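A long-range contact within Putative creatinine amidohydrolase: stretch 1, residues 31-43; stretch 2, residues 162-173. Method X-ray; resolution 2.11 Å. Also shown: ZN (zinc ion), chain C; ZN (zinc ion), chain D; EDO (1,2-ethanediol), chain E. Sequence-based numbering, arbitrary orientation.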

# COMPACT_ATOMS: atom_id res chain seq x y z
N THR F 31 10.52 16.75 13.86
CA THR F 31 10.53 18.17 13.53
C THR F 31 9.29 18.78 14.25
O THR F 31 8.13 18.63 13.82
CB THR F 31 10.54 18.34 11.99
OG1 THR F 31 11.62 17.55 11.44
CG2 THR F 31 10.66 19.84 11.55
N GLU F 32 9.55 19.47 15.36
CA GLU F 32 8.56 19.66 16.41
C GLU F 32 8.91 20.86 17.27
O GLU F 32 10.01 20.94 17.78
CB GLU F 32 8.52 18.42 17.31
CG GLU F 32 7.40 18.41 18.34
CD GLU F 32 7.51 17.29 19.35
OE1 GLU F 32 8.66 16.83 19.58
OE2 GLU F 32 6.48 16.87 19.92
N PRO F 33 7.97 21.79 17.44
CA PRO F 33 8.19 22.89 18.36
C PRO F 33 8.43 22.37 19.81
O PRO F 33 7.78 21.42 20.24
CB PRO F 33 6.89 23.69 18.29
CG PRO F 33 6.16 23.21 17.09
CD PRO F 33 6.65 21.85 16.79
N HIS F 34 9.38 23.01 20.49
CA HIS F 34 9.79 22.67 21.84
C HIS F 34 9.72 23.89 22.74
O HIS F 34 10.72 24.58 22.92
CB HIS F 34 11.22 22.15 21.80
CG HIS F 34 11.29 20.69 21.49
ND1 HIS F 34 10.99 20.18 20.24
CD2 HIS F 34 11.55 19.64 22.28
CE1 HIS F 34 11.11 18.87 20.27
NE2 HIS F 34 11.44 18.51 21.50
N ASN F 35 8.55 24.18 23.29
CA ASN F 35 8.33 25.44 23.97
C ASN F 35 8.72 26.56 22.97
O ASN F 35 8.70 26.34 21.78
CB ASN F 35 9.16 25.47 25.25
CG ASN F 35 8.70 26.50 26.27
OD1 ASN F 35 8.57 27.68 25.95
ND2 ASN F 35 8.52 26.06 27.51
N LEU F 36 9.13 27.73 23.46
CA LEU F 36 9.53 28.81 22.58
C LEU F 36 11.01 28.85 22.37
O LEU F 36 11.47 29.54 21.49
CB LEU F 36 9.04 30.16 23.14
CG LEU F 36 7.53 30.33 23.43
CD1 LEU F 36 7.31 31.59 24.26
CD2 LEU F 36 6.71 30.37 22.15
N HIS F 37 11.77 28.10 23.15
CA HIS F 37 13.21 28.36 23.29
C HIS F 37 14.13 27.28 22.73
O HIS F 37 15.31 27.54 22.48
CB HIS F 37 13.56 28.60 24.76
CG HIS F 37 13.38 27.39 25.62
ND1 HIS F 37 12.18 26.71 25.69
CD2 HIS F 37 14.24 26.74 26.43
CE1 HIS F 37 12.33 25.68 26.51
NE2 HIS F 37 13.57 25.67 26.96
N LEU F 38 13.61 26.06 22.51
CA LEU F 38 14.47 24.99 22.01
C LEU F 38 14.27 24.81 20.51
O LEU F 38 13.21 25.13 19.97
CB LEU F 38 14.20 23.70 22.74
CG LEU F 38 14.76 23.57 24.16
CD1 LEU F 38 14.00 22.41 24.86
CD2 LEU F 38 16.28 23.40 24.10
N PRO F 39 15.29 24.26 19.85
CA PRO F 39 15.21 24.00 18.42
C PRO F 39 14.13 23.00 18.01
O PRO F 39 13.87 21.99 18.72
CB PRO F 39 16.59 23.45 18.06
CG PRO F 39 17.40 23.49 19.28
CD PRO F 39 16.60 23.88 20.42
N TYR F 40 13.54 23.27 16.84
CA TYR F 40 12.64 22.34 16.13
C TYR F 40 13.22 20.95 15.97
O TYR F 40 12.48 19.97 15.97
CB TYR F 40 12.26 22.86 14.74
CG TYR F 40 11.08 23.80 14.73
CD1 TYR F 40 11.24 25.13 15.03
CD2 TYR F 40 9.80 23.36 14.40
CE1 TYR F 40 10.14 26.00 15.01
CE2 TYR F 40 8.72 24.21 14.40
CZ TYR F 40 8.89 25.53 14.70
OH TYR F 40 7.80 26.41 14.66
N LEU F 41 14.54 20.86 15.85
CA LEU F 41 15.22 19.55 15.70
C LEU F 41 15.84 18.98 16.95
O LEU F 41 16.64 18.09 16.86
CB LEU F 41 16.28 19.66 14.59
CG LEU F 41 15.76 19.83 13.15
CD1 LEU F 41 16.93 19.82 12.18
CD2 LEU F 41 14.85 18.67 12.78
N THR F 42 15.45 19.47 18.12
CA THR F 42 15.89 18.92 19.44
C THR F 42 15.88 17.41 19.51
O THR F 42 16.82 16.80 19.98
CB THR F 42 15.04 19.51 20.61
OG1 THR F 42 15.16 20.95 20.64
CG2 THR F 42 15.40 18.90 21.99
N ASP F 43 14.82 16.77 19.01
CA ASP F 43 14.69 15.30 19.10
C ASP F 43 15.60 14.53 18.17
O ASP F 43 15.74 13.33 18.33
CB ASP F 43 13.24 14.86 18.89
CG ASP F 43 12.32 15.33 19.97
OD1 ASP F 43 12.79 15.88 21.00
OD2 ASP F 43 11.10 15.15 19.78
N ASP F 162 7.90 16.66 30.67
CA ASP F 162 7.59 15.73 29.58
C ASP F 162 8.10 16.21 28.21
O ASP F 162 8.48 15.38 27.39
CB ASP F 162 6.08 15.48 29.47
CG ASP F 162 5.50 14.76 30.69
OD1 ASP F 162 6.21 13.89 31.28
OD2 ASP F 162 4.33 15.05 31.05
N HIS F 163 8.09 17.51 27.94
CA HIS F 163 8.45 17.99 26.61
C HIS F 163 9.06 19.39 26.68
O HIS F 163 8.41 20.32 27.12
CB HIS F 163 7.23 17.98 25.70
CG HIS F 163 7.50 18.49 24.33
ND1 HIS F 163 8.27 17.80 23.42
CD2 HIS F 163 7.12 19.63 23.71
CE1 HIS F 163 8.35 18.50 22.31
NE2 HIS F 163 7.66 19.60 22.45
N ALA F 164 10.31 19.53 26.22
CA ALA F 164 10.99 20.83 26.19
C ALA F 164 11.13 21.40 27.62
O ALA F 164 11.10 22.61 27.82
CB ALA F 164 10.22 21.83 25.31
N GLY F 165 11.26 20.52 28.59
CA GLY F 165 11.25 20.88 29.99
C GLY F 165 12.66 21.03 30.48
O GLY F 165 13.54 21.37 29.71
N GLU F 166 12.87 20.75 31.76
CA GLU F 166 14.15 21.03 32.38
C GLU F 166 15.22 20.14 31.85
O GLU F 166 16.31 20.60 31.58
CB GLU F 166 14.06 20.94 33.91
CG GLU F 166 15.28 21.56 34.64
CD GLU F 166 15.18 21.45 36.16
OE1 GLU F 166 14.11 21.74 36.70
OE2 GLU F 166 16.18 21.06 36.78
N SER F 167 14.92 18.86 31.71
CA SER F 167 15.88 17.88 31.26
C SER F 167 16.34 18.08 29.81
O SER F 167 17.55 18.03 29.51
CB SER F 167 15.29 16.47 31.43
OG SER F 167 14.00 16.39 30.85
N GLU F 168 15.37 18.23 28.89
CA GLU F 168 15.72 18.45 27.49
C GLU F 168 16.46 19.78 27.34
O GLU F 168 17.40 19.89 26.54
CB GLU F 168 14.48 18.44 26.58
CG GLU F 168 14.22 17.11 25.90
CD GLU F 168 13.17 17.17 24.79
OE1 GLU F 168 12.22 17.97 24.91
OE2 GLU F 168 13.27 16.34 23.84
N THR F 169 16.01 20.80 28.06
CA THR F 169 16.69 22.11 27.98
C THR F 169 18.11 22.02 28.50
O THR F 169 19.02 22.55 27.88
CB THR F 169 15.94 23.22 28.72
OG1 THR F 169 14.59 23.29 28.24
CG2 THR F 169 16.61 24.54 28.46
N SER F 170 18.32 21.33 29.62
CA SER F 170 19.64 21.20 30.22
C SER F 170 20.59 20.50 29.29
O SER F 170 21.72 20.93 29.14
CB SER F 170 19.62 20.45 31.57
OG SER F 170 18.93 21.18 32.57
N VAL F 171 20.13 19.40 28.68
CA VAL F 171 21.00 18.61 27.83
C VAL F 171 21.34 19.39 26.55
O VAL F 171 22.45 19.33 26.08
CB VAL F 171 20.39 17.23 27.52
CG1 VAL F 171 21.33 16.41 26.60
CG2 VAL F 171 20.06 16.45 28.85
N MSE F 172 20.40 20.19 26.04
CA MSE F 172 20.69 21.08 24.89
C MSE F 172 21.70 22.15 25.31
O MSE F 172 22.61 22.46 24.56
CB MSE F 172 19.42 21.78 24.37
CG MSE F 172 19.64 22.56 23.08
SE MSE F 172 20.29 21.41 21.56
CE MSE F 172 18.69 20.30 21.18
N MSE F 173 21.55 22.71 26.51
CA MSE F 173 22.47 23.74 26.99
C MSE F 173 23.88 23.21 27.07
O MSE F 173 24.84 23.93 26.79
CB MSE F 173 22.03 24.32 28.32
CG MSE F 173 20.85 25.27 28.22
SE MSE F 173 20.10 25.70 29.98
CE MSE F 173 21.37 27.21 30.63
ZN ZN C . 11.94 16.65 22.52
ZN ZN D . 9.33 15.11 20.87
C1 EDO E . 11.50 17.11 7.83
O1 EDO E . 12.22 17.91 8.78
C2 EDO E . 12.15 17.29 6.47
O2 EDO E . 11.87 18.60 5.95
O HOH W 1 8.46 23.37 28.22
O HOH W 2 10.19 15.68 23.11

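The chain C zinc, two direct hydrogen bonds and a small apolar patch join a mostly looped segment, 31-43, to the start of a helix at 166-173 and the loop before it; touching residues are at least 125 apart in sequence, and 557 Å² is buried in all. T31 takes no part; its OG1 accepts a hydrogen bond from O1 of the 1,2-ethanediol (2.8 Å). E32 points toward the second stretch with an extended side chain (chi1 and chi2 both t), and its OE1 binds the chain D zinc at 2.2 Å. The same E32 OE1 lies 3.2 Å from H163 CE1. At P33 the backbone does the work: P33 O accepts a hydrogen bond from H163 NE2 (2.9 Å, 163° at the hydrogen), approaching near the plane of the H163 ring, as a nearly straight N-H...O hydrogen bond requires. The other ring nitrogen, H163 ND1, is 2.9 Å from the O atom of water 2, which also sits 2.1 Å from the chain C zinc and 2.5 Å from the chain D zinc, so H163 reaches the metal site, and the chain D ion is linked to stretch 2, through a water.

The CA-to-CB bond of H34 points sideways to the second stretch, but the end of the ring comes nearer. H34 ND1 donates to E32 O (2.8 Å), which helps fix the ring while H34 NE2 binds the chain C zinc at 2.2 Å. H163 CE1 lies over one face of the H34 ring, with centroids 4.2 Å apart and planes inclined at 42°, while E168 OE1 lies at the edge, 3.2 Å from H34 CD2. Here the backbones come close, with H34 CA and A164 CA 4.9 Å apart; the small A164 side chain packs its CB 3.3 Å from H34 C and 3.5 Å from N35 N. N35 adds a water contact: N35 ND2 donates to water 1 (2.8 Å), which is also within hydrogen-bonding distance of A164 O (2.8 Å).

L36 makes no contact. H37, chi1 p, brings its ring end to the helix, where H37 NE2 donates to T169 OG1 (2.9 Å, 158°). T169 OG1 in turn donates to G165 O (2.6 Å), so one hydroxyl both accepts from the loop and ties back to the N-cap residue of its own helix. L38 points toward the helix and forms the apolar centre: L38 CD1 is 3.9 Å from A164 CB, and L38 CD2 is 3.5 Å from CB of selenomethionine M172. The M172 side chain reaches the turn that follows, placing its CE 3.9 Å from P39 CG and 3.6 Å from T42 CA. That type I turn, P39 to T42, is held by T42 N to P39 O (3.0 Å) and by T42 OG1 to P39 O (2.5 Å).

D43 closes the segment by bridging the metals, D43 OD1 to the chain C zinc (1.9 Å) and D43 OD2 to the chain D zinc (2.1 Å). E168 OE2 also binds the chain C ion (1.9 Å), so the 2.9 Å between D43 OD1 and E168 OE2 reflects shared coordination, not a hydrogen bond. E168 OE1 instead accepts from A164 N (2.8 Å).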